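Local atomic coordinates of trehalose synthase regulatory protein (Candida albicans, PDB entry 5HUS), a protein that probably regulates trehalose synthesis and carries a C-terminal domain of the trehalose-phosphatase family, part of the HAD clan. Residues A[128-133]-A[140-145]; A[184-187]-A[192-195]; A[124-129]-A[147-152]. All coordinates share one frame; numbering follows the deposited sequence.

Interaction 1. Residues A[128-133]-A[140-145]; sequences KLVESK and SFCEAL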
loop_
_atom_site.group_PDB
_atom_site.type_symbol
_atom_site.label_atom_id
_atom_site.label_comp_id
_atom_site.label_asym_id
_atom_site.label_seq_id
_atom_site.Cartn_x
_atom_site.Cartn_y
_atom_site.Cartn_z
ATOM N N LYS A 128 19.208 -3.813 -14.100
ATOM C CA LYS A 128 20.594 -4.123 -14.436
ATOM C C LYS A 128 21.509 -3.879 -13.240
ATOM O O LYS A 128 22.371 -4.702 -12.922
ATOM C CB LYS A 128 21.043 -3.286 -15.635
ATOM C CG LYS A 128 22.424 -3.636 -16.166
ATOM C CD LYS A 128 22.422 -3.686 -17.687
ATOM C CE LYS A 128 23.832 -3.789 -18.236
ATOM N NZ LYS A 128 24.626 -2.579 -17.892
ATOM N N LEU A 129 21.298 -2.753 -12.570
ATOM C CA LEU A 129 22.067 -2.401 -11.382
ATOM C C LEU A 129 21.881 -3.456 -10.287
ATOM O O LEU A 129 22.857 -3.966 -9.732
ATOM C CB LEU A 129 21.658 -1.010 -10.884
ATOM C CG LEU A 129 22.470 -0.305 -9.793
ATOM C CD1 LEU A 129 22.244 1.194 -9.874
ATOM C CD2 LEU A 129 22.108 -0.811 -8.399
ATOM N N VAL A 130 20.631 -3.796 -9.990
ATOM C CA VAL A 130 20.344 -4.789 -8.958
ATOM C C VAL A 130 20.928 -6.153 -9.320
ATOM O O VAL A 130 21.473 -6.851 -8.461
ATOM C CB VAL A 130 18.829 -4.927 -8.710
ATOM C CG1 VAL A 130 18.545 -6.069 -7.745
ATOM C CG2 VAL A 130 18.270 -3.617 -8.169
ATOM N N GLU A 131 20.842 -6.523 -10.595
ATOM C CA GLU A 131 21.343 -7.827 -11.026
ATOM C C GLU A 131 22.859 -7.930 -10.845
ATOM O O GLU A 131 23.373 -8.998 -10.516
ATOM C CB GLU A 131 20.947 -8.102 -12.481
ATOM C CG GLU A 131 19.510 -8.605 -12.629
ATOM C CD GLU A 131 19.079 -8.766 -14.076
ATOM O OE1 GLU A 131 19.709 -8.154 -14.964
ATOM O OE2 GLU A 131 18.106 -9.505 -14.322
ATOM N N SER A 132 23.562 -6.814 -11.027
ATOM C CA SER A 132 25.012 -6.783 -10.845
ATOM C C SER A 132 25.398 -6.950 -9.375
ATOM O O SER A 132 26.479 -7.453 -9.064
ATOM C CB SER A 132 25.605 -5.483 -11.396
ATOM O OG SER A 132 25.326 -4.383 -10.545
ATOM N N LYS A 133 24.519 -6.522 -8.475
ATOM C CA LYS A 133 24.729 -6.736 -7.049
ATOM C C LYS A 133 24.523 -8.204 -6.707
ATOM O O LYS A 133 25.245 -8.767 -5.884
ATOM C CB LYS A 133 23.781 -5.874 -6.211
ATOM C CG LYS A 133 23.865 -4.384 -6.486
ATOM C CD LYS A 133 25.256 -3.835 -6.217
ATOM C CE LYS A 133 25.291 -2.325 -6.419
ATOM N NZ LYS A 133 26.660 -1.770 -6.228
ATOM N N SER A 140 21.688 -14.127 -2.972
ATOM C CA SER A 140 20.736 -13.037 -3.155
ATOM C C SER A 140 20.057 -13.171 -4.511
ATOM O O SER A 140 20.531 -13.905 -5.377
ATOM C CB SER A 140 21.428 -11.677 -3.029
ATOM O OG SER A 140 22.293 -11.421 -4.120
ATOM N N PHE A 141 18.937 -12.477 -4.691
ATOM C CA PHE A 141 18.259 -12.504 -5.977
ATOM C C PHE A 141 17.459 -11.237 -6.241
ATOM O O PHE A 141 17.172 -10.460 -5.330
ATOM C CB PHE A 141 17.348 -13.737 -6.098
ATOM C CG PHE A 141 16.491 -14.014 -4.886
ATOM C CD1 PHE A 141 16.968 -14.802 -3.847
ATOM C CD2 PHE A 141 15.185 -13.541 -4.815
ATOM C CE1 PHE A 141 16.179 -15.082 -2.742
ATOM C CE2 PHE A 141 14.383 -13.826 -3.717
ATOM C CZ PHE A 141 14.885 -14.592 -2.673
ATOM N N CYS A 142 17.126 -11.038 -7.511
ATOM C CA CYS A 142 16.414 -9.853 -7.963
ATOM C C CYS A 142 14.987 -10.203 -8.366
ATOM O O CYS A 142 14.765 -11.147 -9.117
ATOM C CB CYS A 142 17.151 -9.210 -9.142
ATOM S SG CYS A 142 16.263 -7.843 -9.916
ATOM N N GLU A 143 14.029 -9.439 -7.852
ATOM C CA GLU A 143 12.642 -9.560 -8.261
ATOM C C GLU A 143 12.250 -8.293 -9.007
ATOM O O GLU A 143 12.226 -7.211 -8.424
ATOM C CB GLU A 143 11.736 -9.782 -7.049
ATOM C CG GLU A 143 10.247 -9.773 -7.372
ATOM C CD GLU A 143 9.372 -9.941 -6.147
ATOM O OE1 GLU A 143 9.820 -9.616 -5.022
ATOM O OE2 GLU A 143 8.222 -10.403 -6.312
ATOM N N ALA A 144 11.975 -8.420 -10.301
ATOM C CA ALA A 144 11.575 -7.271 -11.097
ATOM C C ALA A 144 10.092 -7.358 -11.444
ATOM O O ALA A 144 9.668 -8.280 -12.129
ATOM C CB ALA A 144 12.417 -7.182 -12.367
ATOM N N LEU A 145 9.302 -6.416 -10.938
ATOM C CA LEU A 145 7.899 -6.331 -11.322
ATOM C C LEU A 145 7.782 -5.280 -12.438
ATOM O O LEU A 145 8.767 -5.011 -13.130
ATOM C CB LEU A 145 7.029 -6.012 -10.104
ATOM C CG LEU A 145 7.146 -7.047 -8.971
ATOM C CD1 LEU A 145 6.169 -6.782 -7.828
ATOM C CD2 LEU A 145 6.965 -8.475 -9.504
#
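Val130 and Cys142 make the close part of this contact, in which helix 116-136 rests against the edge strand 141-144. The CG1 methyl of Val130 lies 3.6 Å from SG of Cys142, and the same methyl is 3.7 Å from the CB of Cys142, so one methyl sits alongside the whole CB-SG arm. Both groups are extended away from their own backbone nitrogens (CG1 at chi1 174° in Val130, SG at chi1 173° in Cys142), which brings methyl and thiol together in the gap between helix and strand. Val149 and Phe151 of the neighbouring strand also touch Val130, and Val134, one helical turn further on, touches Cys142. This is a helix laid over one face of an antiparallel sheet, consistent with the alpha/beta cap domain that trehalose-phosphatases of the HAD clan place over their core. Packing loosens away from this pair. Glu131 lends only its aliphatic part, with CG 4.3 Å from the CB of Cys142, while its carboxylate lies on the exposed side of the helix. Toward the start of the strand the separation widens: the Lys133 backbone O and Ser140 OG are 4.3 Å apart. Ser140 OG bonds instead to the carbonyl of Leu137, and the Lys133 side chain leads off to a salt bridge with Glu170 and a hydrogen bond with His174. Phe141 and Glu143 project from the strand face turned away from the helix, and both meet His152, one by ring stacking and the other by a hydrogen bond.

Interaction 2. Residues A[184-187]-A[192-195]; sequences VHAT and SVIV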
loop_
_atom_site.group_PDB
_atom_site.type_symbol
_atom_site.label_atom_id
_atom_site.label_comp_id
_atom_site.label_asym_id
_atom_site.label_seq_id
_atom_site.Cartn_x
_atom_site.Cartn_y
_atom_site.Cartn_z
ATOM N N VAL A 184 12.816 8.672 -7.438
ATOM C CA VAL A 184 12.890 7.241 -7.161
ATOM C C VAL A 184 13.864 6.993 -6.011
ATOM O O VAL A 184 14.932 7.595 -5.967
ATOM C CB VAL A 184 13.337 6.454 -8.414
ATOM C CG1 VAL A 184 13.627 4.996 -8.073
ATOM C CG2 VAL A 184 12.283 6.563 -9.505
ATOM N N HIS A 185 13.489 6.129 -5.071
ATOM C CA HIS A 185 14.365 5.821 -3.947
ATOM C C HIS A 185 14.393 4.333 -3.634
ATOM O O HIS A 185 13.436 3.617 -3.916
ATOM C CB HIS A 185 13.940 6.590 -2.696
ATOM C CG HIS A 185 14.391 8.017 -2.684
ATOM N ND1 HIS A 185 13.609 9.049 -3.157
ATOM C CD2 HIS A 185 15.546 8.583 -2.260
ATOM C CE1 HIS A 185 14.261 10.191 -3.023
ATOM N NE2 HIS A 185 15.438 9.935 -2.480
ATOM N N ALA A 186 15.508 3.890 -3.061
ATOM C CA ALA A 186 15.634 2.540 -2.523
ATOM C C ALA A 186 15.495 2.592 -1.003
ATOM O O ALA A 186 15.998 3.514 -0.360
ATOM C CB ALA A 186 16.955 1.935 -2.917
ATOM N N THR A 187 14.812 1.611 -0.426
ATOM C CA THR A 187 14.626 1.568 1.022
ATOM C C THR A 187 14.877 0.151 1.528
ATOM O O THR A 187 14.624 -0.815 0.815
ATOM C CB THR A 187 13.206 2.020 1.421
ATOM O OG1 THR A 187 12.882 3.235 0.730
ATOM C CG2 THR A 187 13.119 2.265 2.919
ATOM N N SER A 192 15.403 -6.967 2.581
ATOM C CA SER A 192 15.407 -6.660 1.161
ATOM C C SER A 192 15.482 -5.160 0.915
ATOM O O SER A 192 15.177 -4.354 1.789
ATOM C CB SER A 192 14.162 -7.232 0.481
ATOM O OG SER A 192 13.000 -6.520 0.868
ATOM N N VAL A 193 15.908 -4.803 -0.286
ATOM C CA VAL A 193 15.870 -3.420 -0.735
ATOM C C VAL A 193 14.742 -3.269 -1.744
ATOM O O VAL A 193 14.716 -3.984 -2.743
ATOM C CB VAL A 193 17.202 -2.994 -1.378
ATOM C CG1 VAL A 193 17.114 -1.559 -1.903
ATOM C CG2 VAL A 193 18.345 -3.140 -0.385
ATOM N N ILE A 194 13.803 -2.363 -1.486
ATOM C CA ILE A 194 12.758 -2.103 -2.469
ATOM C C ILE A 194 12.970 -0.750 -3.139
ATOM O O ILE A 194 13.233 0.256 -2.477
ATOM C CB ILE A 194 11.341 -2.159 -1.856
ATOM C CG1 ILE A 194 10.294 -1.872 -2.937
ATOM C CG2 ILE A 194 11.199 -1.198 -0.682
ATOM C CD1 ILE A 194 8.888 -1.783 -2.416
ATOM N N VAL A 195 12.880 -0.756 -4.466
ATOM C CA VAL A 195 13.038 0.457 -5.265
ATOM C C VAL A 195 11.668 0.867 -5.805
ATOM O O VAL A 195 11.009 0.075 -6.496
ATOM C CB VAL A 195 14.044 0.239 -6.432
ATOM C CG1 VAL A 195 14.320 1.560 -7.163
ATOM C CG2 VAL A 195 15.333 -0.373 -5.912
HETATM O O HOH W 1 11.539 2.299 -1.428
#
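Thr187 and Ile194 form the hydrogen-bonded pair of this antiparallel hairpin, each peptide N-H meeting the other residue's carbonyl. Thr187 N to Ile194 O and Ile194 N to Thr187 O are both 2.9 Å long. The Ile194 carbonyl is gripped a second time by a water, whose oxygen is 2.9 Å from Ile194 O and 2.7 Å from Thr187 OG1; the threonine hydroxyl is thereby tied to the opposite strand. CA-H...O contacts supplement these bonds, the Ala186 CA lying 3.3 Å from Ile194 O. Ala186 and Val195 make the adjoining non-hydrogen-bonded pair, on the other face from Thr187 and Ile194. The small Ala186 CB is met by the Val193 CG1 methyl at 3.6 Å and, more loosely, by CG2 of Val195. On the diagonal, CG1 of Val184 reaches CG1 of Val195 at 3.6 Å; in each valine this methyl is anti to the peptide nitrogen (chi1 171° and -174°), and the two side chains cross obliquely. This valine and alanine face turns inward to the helices: Ala186 and Val195 pack on Ile175 of helix 161-179, and on helix 116-136 Val184 packs on Trp122 and Val195 on Ile126, while strand 149-152 borders the hairpin along Val193 and Val195.

Interaction 3. Residues A[124-129]-A[147-152]; sequences PEIVKL and ATVRFH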
loop_
_atom_site.group_PDB
_atom_site.type_symbol
_atom_site.label_atom_id
_atom_site.label_comp_id
_atom_site.label_asym_id
_atom_site.label_seq_id
_atom_site.Cartn_x
_atom_site.Cartn_y
_atom_site.Cartn_z
ATOM N N PRO A 124 14.744 -0.627 -16.744
ATOM C CA PRO A 124 15.847 -1.482 -17.206
ATOM C C PRO A 124 17.186 -1.159 -16.538
ATOM O O PRO A 124 17.950 -2.084 -16.234
ATOM C CB PRO A 124 15.908 -1.194 -18.711
ATOM C CG PRO A 124 14.518 -0.786 -19.061
ATOM C CD PRO A 124 14.054 0.018 -17.879
ATOM N N GLU A 125 17.438 0.123 -16.290
ATOM C CA GLU A 125 18.660 0.552 -15.616
ATOM C C GLU A 125 18.687 0.063 -14.174
ATOM O O GLU A 125 19.712 -0.419 -13.692
ATOM C CB GLU A 125 18.796 2.075 -15.652
ATOM C CG GLU A 125 18.916 2.662 -17.049
ATOM C CD GLU A 125 20.154 2.180 -17.783
ATOM O OE1 GLU A 125 21.214 2.024 -17.137
ATOM O OE2 GLU A 125 20.066 1.953 -19.008
ATOM N N ILE A 126 17.553 0.184 -13.490
ATOM C CA ILE A 126 17.451 -0.270 -12.108
ATOM C C ILE A 126 17.662 -1.776 -12.005
ATOM O O ILE A 126 18.413 -2.248 -11.149
ATOM C CB ILE A 126 16.084 0.107 -11.496
ATOM C CG1 ILE A 126 15.920 1.627 -11.487
ATOM C CG2 ILE A 126 15.957 -0.456 -10.087
ATOM C CD1 ILE A 126 14.532 2.103 -11.076
ATOM N N VAL A 127 17.010 -2.528 -12.889
ATOM C CA VAL A 127 17.118 -3.985 -12.883
ATOM C C VAL A 127 18.555 -4.444 -13.131
ATOM O O VAL A 127 19.057 -5.344 -12.452
ATOM C CB VAL A 127 16.194 -4.617 -13.936
ATOM C CG1 VAL A 127 16.511 -6.096 -14.099
ATOM C CG2 VAL A 127 14.735 -4.433 -13.529
ATOM N N LYS A 128 19.208 -3.813 -14.100
ATOM C CA LYS A 128 20.594 -4.123 -14.436
ATOM C C LYS A 128 21.509 -3.879 -13.240
ATOM O O LYS A 128 22.371 -4.702 -12.922
ATOM C CB LYS A 128 21.043 -3.286 -15.635
ATOM C CG LYS A 128 22.424 -3.636 -16.166
ATOM C CD LYS A 128 22.422 -3.686 -17.687
ATOM C CE LYS A 128 23.832 -3.789 -18.236
ATOM N NZ LYS A 128 24.626 -2.579 -17.892
ATOM N N LEU A 129 21.298 -2.753 -12.570
ATOM C CA LEU A 129 22.067 -2.401 -11.382
ATOM C C LEU A 129 21.881 -3.456 -10.287
ATOM O O LEU A 129 22.857 -3.966 -9.732
ATOM C CB LEU A 129 21.658 -1.010 -10.884
ATOM C CG LEU A 129 22.470 -0.305 -9.793
ATOM C CD1 LEU A 129 22.244 1.194 -9.874
ATOM C CD2 LEU A 129 22.108 -0.811 -8.399
ATOM N N ALA A 147 6.815 -1.973 -12.143
ATOM C CA ALA A 147 7.146 -0.612 -11.717
ATOM C C ALA A 147 7.898 -0.583 -10.390
ATOM O O ALA A 147 8.085 0.480 -9.796
ATOM C CB ALA A 147 5.875 0.233 -11.617
ATOM N N THR A 148 8.323 -1.752 -9.923
ATOM C CA THR A 148 9.112 -1.836 -8.704
ATOM C C THR A 148 10.173 -2.904 -8.874
ATOM O O THR A 148 10.016 -3.824 -9.677
ATOM C CB THR A 148 8.236 -2.148 -7.455
ATOM O OG1 THR A 148 7.337 -3.215 -7.751
ATOM C CG2 THR A 148 7.414 -0.947 -7.057
ATOM N N VAL A 149 11.273 -2.757 -8.147
ATOM C CA VAL A 149 12.330 -3.759 -8.157
ATOM C C VAL A 149 12.688 -4.065 -6.712
ATOM O O VAL A 149 12.803 -3.153 -5.888
ATOM C CB VAL A 149 13.583 -3.288 -8.933
ATOM C CG1 VAL A 149 14.637 -4.392 -8.971
ATOM C CG2 VAL A 149 13.214 -2.846 -10.356
ATOM N N ARG A 150 12.840 -5.346 -6.399
ATOM C CA ARG A 150 13.195 -5.735 -5.041
ATOM C C ARG A 150 14.448 -6.606 -5.035
ATOM O O ARG A 150 14.531 -7.607 -5.746
ATOM C CB ARG A 150 12.028 -6.458 -4.362
ATOM C CG ARG A 150 12.181 -6.562 -2.852
ATOM C CD ARG A 150 10.949 -7.172 -2.187
ATOM N NE ARG A 150 9.794 -6.277 -2.188
ATOM C CZ ARG A 150 9.338 -5.645 -1.111
ATOM N NH1 ARG A 150 9.936 -5.806 0.063
ATOM N NH2 ARG A 150 8.278 -4.853 -1.202
ATOM N N PHE A 151 15.424 -6.196 -4.231
ATOM C CA PHE A 151 16.689 -6.904 -4.096
ATOM C C PHE A 151 16.634 -7.724 -2.811
ATOM O O PHE A 151 16.695 -7.170 -1.719
ATOM C CB PHE A 151 17.852 -5.902 -4.075
ATOM C CG PHE A 151 19.219 -6.529 -3.969
ATOM C CD1 PHE A 151 19.457 -7.817 -4.415
ATOM C CD2 PHE A 151 20.275 -5.810 -3.427
ATOM C CE1 PHE A 151 20.719 -8.379 -4.313
ATOM C CE2 PHE A 151 21.537 -6.368 -3.323
ATOM C CZ PHE A 151 21.756 -7.655 -3.766
ATOM N N HIS A 152 16.505 -9.041 -2.944
ATOM C CA HIS A 152 16.363 -9.922 -1.787
ATOM C C HIS A 152 17.708 -10.470 -1.317
ATOM O O HIS A 152 18.485 -10.985 -2.115
ATOM C CB HIS A 152 15.445 -11.101 -2.111
ATOM C CG HIS A 152 14.035 -10.718 -2.440
ATOM N ND1 HIS A 152 13.017 -10.783 -1.516
ATOM C CD2 HIS A 152 13.467 -10.307 -3.599
ATOM C CE1 HIS A 152 11.883 -10.413 -2.086
ATOM N NE2 HIS A 152 12.128 -10.122 -3.349
#
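Val149 meets helix 116-136 mainly through its CG2 methyl, which is shared by two neighbouring helical residues. Its CG2 is 3.6 Å from CG2 of Ile126 and 3.9 Å from CG2 of Val127. The Ile126 methyl also comes within 3.9 Å of the Val149 CB, so it lies over the branch point of the valine, whereas the Val127 side chain meets it at about a right angle. With CG1 of Val149 anti to the backbone N (chi1 -177°), CG2 is the methyl that faces Ile126 and Val127. Further apolar groups surround this trio: Met123, a turn earlier in the helix, also packs on Val149, and Val195 of the adjoining strand on Ile126. The helix thus packs on one face of the antiparallel sheet through strand 149-152, consistent with a HAD-type cap domain. Backbone hydrogen bonding to Val195 holds Val149 in place, and Ala147 N and Thr148 OG1 just before it both bond to OE1 of Glu97. On the helix side, a backbone hydrogen bond from Lys128 N to Pro124 O (3.0 Å) keeps the turn. The contact is methyl against methyl, with nothing directional in it; its specificity rests on shape, and its alignment on the backbone bonds behind it.

Strand 149-152 ties the three contacts together. It is bonded on one edge to strand 141-144 of interaction 1 (Glu143 O to Arg150 N, 2.8 Å) and on the other to strand 192-197 of interaction 2 (Val193 O to Phe151 N, 2.8 Å). Interactions 1 and 3 both use helix 116-136, through Val130 and Glu131 in one and Ile126 and Val127 in the other, and their centres are about 5 Å apart; the centre of interaction 2 is about 9 Å from that of interaction 3. Interactions 1 and 3 set the helix on the four-stranded sheet and interaction 2 pairs its last two strands, a unit probably equivalent to the cap that overlies the active-site region in HAD phosphatases.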